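Local coordinates for protein molinate hydrolase (Gulosibacter molinativorax, PDB 4UB9) that probably hydrolyses the thiocarbamate herbicide molinate, as a zinc-containing enzyme of the amidohydrolase family, at residues G33-I38 against F58-R63; A37-T42 against I79-A84. All blocks are in the same frame, centred on the assembly; numbering follows the deposited sequence.

Interaction 1 of 2, residues G33-I38 against F58-R63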
ATOM      1  N   GLY A  33     -43.274  26.367 -17.512  1.00 59.52           N
ATOM      2  CA  GLY A  33     -43.432  27.686 -16.946  1.00 57.70           C
ATOM      3  C   GLY A  33     -44.895  27.811 -16.563  1.00 59.17           C
ATOM      4  O   GLY A  33     -45.785  27.472 -17.346  1.00 60.76           O
ATOM      5  N   GLU A  34     -45.134  28.339 -15.367  1.00 55.47           N
ATOM      6  CA  GLU A  34     -46.491  28.520 -14.854  1.00 57.21           C
ATOM      7  C   GLU A  34     -46.753  29.866 -14.186  1.00 52.80           C
ATOM      8  O   GLU A  34     -45.863  30.726 -14.094  1.00 50.08           O
ATOM      9  CB  GLU A  34     -46.803  27.394 -13.917  1.00 59.54           C
ATOM     10  CG  GLU A  34     -47.223  26.169 -14.690  1.00 66.91           C
ATOM     11  CD  GLU A  34     -47.474  25.000 -13.800  1.00 74.43           C
ATOM     12  OE1 GLU A  34     -47.565  25.194 -12.571  1.00 79.07           O
ATOM     13  OE2 GLU A  34     -47.545  23.882 -14.340  1.00 92.79           O
ATOM     14  N   THR A  35     -47.993  30.025 -13.744  1.00 50.60           N
ATOM     15  CA  THR A  35     -48.487  31.287 -13.230  1.00 50.88           C
ATOM     16  C   THR A  35     -48.846  31.169 -11.758  1.00 50.66           C
ATOM     17  O   THR A  35     -49.455  30.218 -11.318  1.00 53.34           O
ATOM     18  CB  THR A  35     -49.682  31.741 -14.034  1.00 49.70           C
ATOM     19  OG1 THR A  35     -49.259  31.924 -15.384  1.00 50.77           O
ATOM     20  CG2 THR A  35     -50.244  33.072 -13.512  1.00 52.69           C
ATOM     21  N   ILE A  36     -48.413  32.144 -10.986  1.00 49.07           N
ATOM     22  CA  ILE A  36     -48.553  32.095  -9.530  1.00 43.03           C
ATOM     23  C   ILE A  36     -48.296  33.482  -8.937  1.00 41.88           C
ATOM     24  O   ILE A  36     -47.623  34.331  -9.543  1.00 42.87           O
ATOM     25  CB  ILE A  36     -47.597  31.047  -8.893  1.00 46.91           C
ATOM     26  CG1 ILE A  36     -48.008  30.682  -7.455  1.00 48.26           C
ATOM     27  CG2 ILE A  36     -46.155  31.550  -8.874  1.00 50.45           C
ATOM     28  CD1 ILE A  36     -47.435  29.372  -6.937  1.00 44.07           C
ATOM     29  N   ALA A  37     -48.820  33.701  -7.736  1.00 43.64           N
ATOM     30  CA  ALA A  37     -48.551  34.933  -7.000  1.00 43.00           C
ATOM     31  C   ALA A  37     -48.183  34.613  -5.596  1.00 42.35           C
ATOM     32  O   ALA A  37     -48.803  33.785  -4.932  1.00 51.41           O
ATOM     33  CB  ALA A  37     -49.758  35.839  -7.012  1.00 48.20           C
ATOM     34  N   ILE A  38     -47.180  35.319  -5.127  1.00 44.85           N
ATOM     35  CA  ILE A  38     -46.633  35.133  -3.765  1.00 45.15           C
ATOM     36  C   ILE A  38     -47.024  36.418  -3.064  1.00 48.27           C
ATOM     37  O   ILE A  38     -46.538  37.488  -3.429  1.00 49.88           O
ATOM     38  CB  ILE A  38     -45.081  34.984  -3.734  1.00 40.19           C
ATOM     39  CG1 ILE A  38     -44.525  34.229  -4.968  1.00 45.41           C
ATOM     40  CG2 ILE A  38     -44.625  34.351  -2.438  1.00 39.20           C
ATOM     41  CD1 ILE A  38     -45.015  32.819  -5.135  1.00 49.76           C
ATOM     42  N   PHE A  58     -45.500  38.605  -8.664  1.00 42.65           N
ATOM     43  CA  PHE A  58     -46.429  38.005  -9.591  1.00 46.75           C
ATOM     44  C   PHE A  58     -45.678  37.412 -10.755  1.00 47.00           C
ATOM     45  O   PHE A  58     -44.918  38.101 -11.458  1.00 47.59           O
ATOM     46  CB  PHE A  58     -47.474  39.014 -10.100  1.00 51.15           C
ATOM     47  CG  PHE A  58     -48.588  38.384 -10.888  1.00 53.68           C
ATOM     48  CD1 PHE A  58     -49.606  37.724 -10.245  1.00 57.68           C
ATOM     49  CD2 PHE A  58     -48.644  38.499 -12.275  1.00 59.83           C
ATOM     50  CE1 PHE A  58     -50.645  37.142 -10.955  1.00 60.90           C
ATOM     51  CE2 PHE A  58     -49.690  37.931 -12.996  1.00 64.07           C
ATOM     52  CZ  PHE A  58     -50.689  37.240 -12.330  1.00 59.12           C
ATOM     53  N   ILE A  59     -45.957  36.140 -10.982  1.00 48.21           N
ATOM     54  CA  ILE A  59     -45.299  35.374 -12.037  1.00 49.93           C
ATOM     55  C   ILE A  59     -46.328  34.841 -12.990  1.00 46.04           C
ATOM     56  O   ILE A  59     -47.328  34.272 -12.585  1.00 54.17           O
ATOM     57  CB  ILE A  59     -44.478  34.187 -11.476  1.00 45.92           C
ATOM     58  CG1 ILE A  59     -43.381  34.699 -10.537  1.00 41.52           C
ATOM     59  CG2 ILE A  59     -43.877  33.357 -12.594  1.00 44.52           C
ATOM     60  CD1 ILE A  59     -43.066  33.733  -9.402  1.00 45.37           C
ATOM     61  N   GLU A  60     -46.012  34.971 -14.261  1.00 47.93           N
ATOM     62  CA  GLU A  60     -46.887  34.588 -15.336  1.00 51.24           C
ATOM     63  C   GLU A  60     -46.092  33.826 -16.410  1.00 49.21           C
ATOM     64  O   GLU A  60     -45.135  34.338 -16.967  1.00 47.03           O
ATOM     65  CB  GLU A  60     -47.470  35.856 -15.923  1.00 56.72           C
ATOM     66  CG  GLU A  60     -48.777  35.676 -16.641  1.00 72.25           C
ATOM     67  CD  GLU A  60     -49.300  37.000 -17.194  1.00 85.34           C
ATOM     68  OE1 GLU A  60     -49.747  37.044 -18.364  1.00 79.91           O
ATOM     69  OE2 GLU A  60     -49.241  38.007 -16.457  1.00 83.71           O
ATOM     70  N   ASP A  61     -46.502  32.595 -16.680  1.00 48.13           N
ATOM     71  CA  ASP A  61     -45.831  31.743 -17.661  1.00 52.98           C
ATOM     72  C   ASP A  61     -44.315  31.630 -17.449  1.00 53.77           C
ATOM     73  O   ASP A  61     -43.523  31.757 -18.382  1.00 50.16           O
ATOM     74  CB  ASP A  61     -46.146  32.233 -19.077  1.00 58.64           C
ATOM     75  CG  ASP A  61     -47.598  31.975 -19.465  1.00 65.13           C
ATOM     76  OD1 ASP A  61     -48.359  31.464 -18.628  1.00 72.74           O
ATOM     77  OD2 ASP A  61     -47.983  32.271 -20.601  1.00 71.38           O
ATOM     78  N   GLY A  62     -43.937  31.427 -16.193  1.00 49.90           N
ATOM     79  CA  GLY A  62     -42.536  31.227 -15.829  1.00 49.57           C
ATOM     80  C   GLY A  62     -41.714  32.473 -15.563  1.00 47.37           C
ATOM     81  O   GLY A  62     -40.692  32.400 -14.928  1.00 47.28           O
ATOM     82  N   ARG A  63     -42.200  33.626 -16.010  1.00 50.98           N
ATOM     83  CA  ARG A  63     -41.489  34.906 -15.868  1.00 49.05           C
ATOM     84  C   ARG A  63     -42.152  35.872 -14.886  1.00 55.50           C
ATOM     85  O   ARG A  63     -43.389  36.009 -14.855  1.00 56.89           O
ATOM     86  CB  ARG A  63     -41.354  35.607 -17.217  1.00 54.29           C
ATOM     87  CG  ARG A  63     -39.963  35.527 -17.839  1.00 62.53           C
ATOM     88  CD  ARG A  63     -39.763  34.247 -18.647  1.00 65.07           C
ATOM     89  NE  ARG A  63     -38.449  34.010 -19.291  1.00 69.68           N
ATOM     90  CZ  ARG A  63     -37.263  34.566 -18.994  1.00 68.88           C
ATOM     91  NH1 ARG A  63     -37.094  35.487 -18.050  1.00 76.34           N
ATOM     92  NH2 ARG A  63     -36.200  34.193 -19.672  1.00 63.67           N
TER
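An antiparallel strand pair in a mixed four-stranded sheet joins 33-38 to 58-63, where strand 55-60 turns back into 63-69 through a type I' hairpin. I36 and I59 form a hydrogen-bonded pair: I36 N donates to I59 O at 2.9 Å from above the carbonyl plane, whereas I59 N reaches I36 O at 2.8 Å almost along the C=O axis. Their side chains lie alongside each other, I36 CG2 against I59 CD1 at 3.8 Å, on the face where I59 also packs on V447. On the other face, the non-hydrogen-bonded pair A37 and F58 meets with A37 CB at the ring edge, 3.7 Å from CD1 of F58; a small methyl fits beside the ring. At the turn, G62 N donates to E34 O at 2.9 Å, and a side chain at G62 would press on D61 O and on G33 CA. T35 has OG1 beside its own backbone N, so that this oxygen accepts D61 N at 3.1 Å, nearly straight (165° at the hydrogen), while CG2 lies 3.3 Å from I59 O. An alanine at T35 would lack both OG1 and CG2, and would probably leave D61 N without this acceptor and the turn less firmly held. A hydroxyl acceptor thus stands between backbone bonds, keeping the loop before strand 36-39 hydrogen-bonded to the turn.

Interaction 2 of 2, residues A37-T42 against I79-A84; sequences AIVGGT and IRQIDA
Strand 37-39 runs parallel to strand 81-83, 19° apart in direction, along one side of the mixed sheet in which 81-83 is the outermost strand of this chain. Four backbone bonds make the ladder, and they use A37 and V39 for both donor and acceptor. A37 N gives its hydrogen to R80 O, in the carbonyl plane, and A37 O receives I82 N at 2.8 Å, close to the C=O axis. Two residues on, V39 N donates to I82 O at 2.8 Å, the straightest bond of the set (171° at the hydrogen), and V39 O takes A84 N at 2.7 Å. I38, between them, turns its backbone to V57 on strand 55-60, so the central strand is bonded on both flanks. Two polar side chains find partners outside the pair: R80 NH2 forms a salt bridge with E473, and D83 OD1 accepts the backbone N of Q85.

I38 and I82 lie alongside each other on the buried face, their CD1 atoms 3.9 Å apart, and I82 packs further on H466 and V468. On the other face V39 CG1 and Q81 OE1 come within 4.0 Å, their side chains crossing obliquely. A G1 beta bulge opposite T55 makes the corner: G40, at phi 78°, has a backbone shape easiest for glycine and makes a weak hydrogen bond from its N to T56 OG1, while the backbone of G41 bonds to that of T55. At G41 a side chain would collide with the methyl of A84, whose CB lies 3.1 Å from V39 O and 3.7 Å from G41 N.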
ATOM      1  N   ALA A  37     -48.820  33.701  -7.736  1.00 43.64           N
ATOM      2  CA  ALA A  37     -48.551  34.933  -7.000  1.00 43.00           C
ATOM      3  C   ALA A  37     -48.183  34.613  -5.596  1.00 42.35           C
ATOM      4  O   ALA A  37     -48.803  33.785  -4.932  1.00 51.41           O
ATOM      5  CB  ALA A  37     -49.758  35.839  -7.012  1.00 48.20           C
ATOM      6  N   ILE A  38     -47.180  35.319  -5.127  1.00 44.85           N
ATOM      7  CA  ILE A  38     -46.633  35.133  -3.765  1.00 45.15           C
ATOM      8  C   ILE A  38     -47.024  36.418  -3.064  1.00 48.27           C
ATOM      9  O   ILE A  38     -46.538  37.488  -3.429  1.00 49.88           O
ATOM     10  CB  ILE A  38     -45.081  34.984  -3.734  1.00 40.19           C
ATOM     11  CG1 ILE A  38     -44.525  34.229  -4.968  1.00 45.41           C
ATOM     12  CG2 ILE A  38     -44.625  34.351  -2.438  1.00 39.20           C
ATOM     13  CD1 ILE A  38     -45.015  32.819  -5.135  1.00 49.76           C
ATOM     14  N   VAL A  39     -47.909  36.330  -2.090  1.00 48.94           N
ATOM     15  CA  VAL A  39     -48.534  37.561  -1.568  1.00 49.51           C
ATOM     16  C   VAL A  39     -48.193  37.914  -0.113  1.00 48.52           C
ATOM     17  O   VAL A  39     -48.266  37.089   0.809  1.00 50.06           O
ATOM     18  CB  VAL A  39     -50.079  37.609  -1.779  1.00 50.56           C
ATOM     19  CG1 VAL A  39     -50.448  37.104  -3.156  1.00 44.89           C
ATOM     20  CG2 VAL A  39     -50.825  36.827  -0.703  1.00 52.94           C
ATOM     21  N   GLY A  40     -47.818  39.176   0.059  1.00 52.47           N
ATOM     22  CA  GLY A  40     -47.888  39.836   1.355  1.00 50.71           C
ATOM     23  C   GLY A  40     -46.775  39.461   2.292  1.00 52.13           C
ATOM     24  O   GLY A  40     -46.949  39.426   3.515  1.00 59.46           O
ATOM     25  N   GLY A  41     -45.597  39.236   1.722  1.00 53.84           N
ATOM     26  CA  GLY A  41     -44.413  38.924   2.539  1.00 48.53           C
ATOM     27  C   GLY A  41     -43.343  39.993   2.462  1.00 44.14           C
ATOM     28  O   GLY A  41     -43.414  40.901   1.641  1.00 41.06           O
ATOM     29  N   THR A  42     -42.390  39.910   3.382  1.00 45.37           N
ATOM     30  CA  THR A  42     -41.197  40.749   3.346  1.00 45.81           C
ATOM     31  C   THR A  42     -40.251  40.273   2.216  1.00 44.30           C
ATOM     32  O   THR A  42     -39.733  39.163   2.254  1.00 34.86           O
ATOM     33  CB  THR A  42     -40.483  40.744   4.704  1.00 44.72           C
ATOM     34  OG1 THR A  42     -41.412  41.157   5.713  1.00 42.15           O
ATOM     35  CG2 THR A  42     -39.301  41.720   4.696  1.00 49.02           C
ATOM     36  N   ILE A  79     -56.358  32.539  -9.729  1.00 77.39           N
ATOM     37  CA  ILE A  79     -54.900  32.444  -9.841  1.00 66.54           C
ATOM     38  C   ILE A  79     -54.279  31.801  -8.603  1.00 60.57           C
ATOM     39  O   ILE A  79     -54.606  32.147  -7.476  1.00 63.86           O
ATOM     40  CB  ILE A  79     -54.253  33.830 -10.076  1.00 72.77           C
ATOM     41  CG1 ILE A  79     -54.604  34.372 -11.475  1.00 74.77           C
ATOM     42  CG2 ILE A  79     -52.742  33.762  -9.897  1.00 71.37           C
ATOM     43  CD1 ILE A  79     -54.307  33.426 -12.633  1.00 78.57           C
ATOM     44  N   ARG A  80     -53.396  30.840  -8.838  1.00 56.87           N
ATOM     45  CA  ARG A  80     -52.718  30.111  -7.762  1.00 60.55           C
ATOM     46  C   ARG A  80     -51.936  31.086  -6.906  1.00 57.08           C
ATOM     47  O   ARG A  80     -51.246  31.961  -7.427  1.00 62.91           O
ATOM     48  CB  ARG A  80     -51.790  29.021  -8.320  1.00 64.58           C
ATOM     49  CG  ARG A  80     -52.399  27.629  -8.326  1.00 78.83           C
ATOM     50  CD  ARG A  80     -52.465  27.061  -6.910  1.00 95.67           C
ATOM     51  NE  ARG A  80     -51.135  26.730  -6.376  1.00101.77           N
ATOM     52  CZ  ARG A  80     -50.459  25.617  -6.650  1.00108.81           C
ATOM     53  NH1 ARG A  80     -50.973  24.703  -7.467  1.00111.30           N
ATOM     54  NH2 ARG A  80     -49.258  25.416  -6.112  1.00109.02           N
ATOM     55  N   GLN A  81     -52.019  30.932  -5.593  1.00 52.75           N
ATOM     56  CA  GLN A  81     -51.372  31.887  -4.693  1.00 53.42           C
ATOM     57  C   GLN A  81     -50.692  31.259  -3.539  1.00 54.33           C
ATOM     58  O   GLN A  81     -51.109  30.229  -3.033  1.00 57.45           O
ATOM     59  CB  GLN A  81     -52.396  32.823  -4.062  1.00 58.11           C
ATOM     60  CG  GLN A  81     -53.266  33.564  -5.032  1.00 62.96           C
ATOM     61  CD  GLN A  81     -54.138  34.599  -4.333  1.00 73.56           C
ATOM     62  OE1 GLN A  81     -53.877  34.989  -3.188  1.00 62.81           O
ATOM     63  NE2 GLN A  81     -55.175  35.053  -5.036  1.00 79.54           N
ATOM     64  N   ILE A  82     -49.711  31.962  -3.027  1.00 51.04           N
ATOM     65  CA  ILE A  82     -49.086  31.547  -1.796  1.00 52.78           C
ATOM     66  C   ILE A  82     -49.217  32.695  -0.835  1.00 55.91           C
ATOM     67  O   ILE A  82     -48.855  33.837  -1.141  1.00 57.74           O
ATOM     68  CB  ILE A  82     -47.609  31.151  -1.997  1.00 49.51           C
ATOM     69  CG1 ILE A  82     -47.533  29.815  -2.748  1.00 55.05           C
ATOM     70  CG2 ILE A  82     -46.873  31.029  -0.669  1.00 45.44           C
ATOM     71  CD1 ILE A  82     -46.156  29.506  -3.331  1.00 54.03           C
ATOM     72  N   ASP A  83     -49.651  32.362   0.360  1.00 51.28           N
ATOM     73  CA  ASP A  83     -49.788  33.344   1.385  1.00 55.00           C
ATOM     74  C   ASP A  83     -48.469  33.525   2.132  1.00 48.77           C
ATOM     75  O   ASP A  83     -48.109  32.722   2.991  1.00 45.71           O
ATOM     76  CB  ASP A  83     -50.899  32.950   2.359  1.00 60.52           C
ATOM     77  CG  ASP A  83     -51.080  33.966   3.484  1.00 68.38           C
ATOM     78  OD1 ASP A  83     -50.663  35.142   3.329  1.00 77.53           O
ATOM     79  OD2 ASP A  83     -51.655  33.586   4.522  1.00 79.52           O
ATOM     80  N   ALA A  84     -47.830  34.649   1.891  1.00 48.34           N
ATOM     81  CA  ALA A  84     -46.558  34.950   2.507  1.00 58.56           C
ATOM     82  C   ALA A  84     -46.621  35.831   3.759  1.00 56.76           C
ATOM     83  O   ALA A  84     -45.604  36.276   4.244  1.00 47.54           O
ATOM     84  CB  ALA A  84     -45.612  35.534   1.474  1.00 61.86           C
TER

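In the fold
Both interactions hold strand 36-39, the first on its antiparallel side with 55-60, the second on its parallel side with 81-83, and they share A37 and I38. Their centres are about 11 Å apart, and they join directly where I36 CD1 packs on I82 CD1 and F58 CE1 on I79 CG2. Each mixes a buried isoleucine face with a more exposed one, and each lies away from the zinc site. The chemistry differs at the ends: interaction 1 finishes in a tight hairpin, with a threonine hydroxyl extending the backbone pairing, whereas interaction 2 bonds by backbone alone and finishes at a glycine corner leading to strand 41-43 of another sheet.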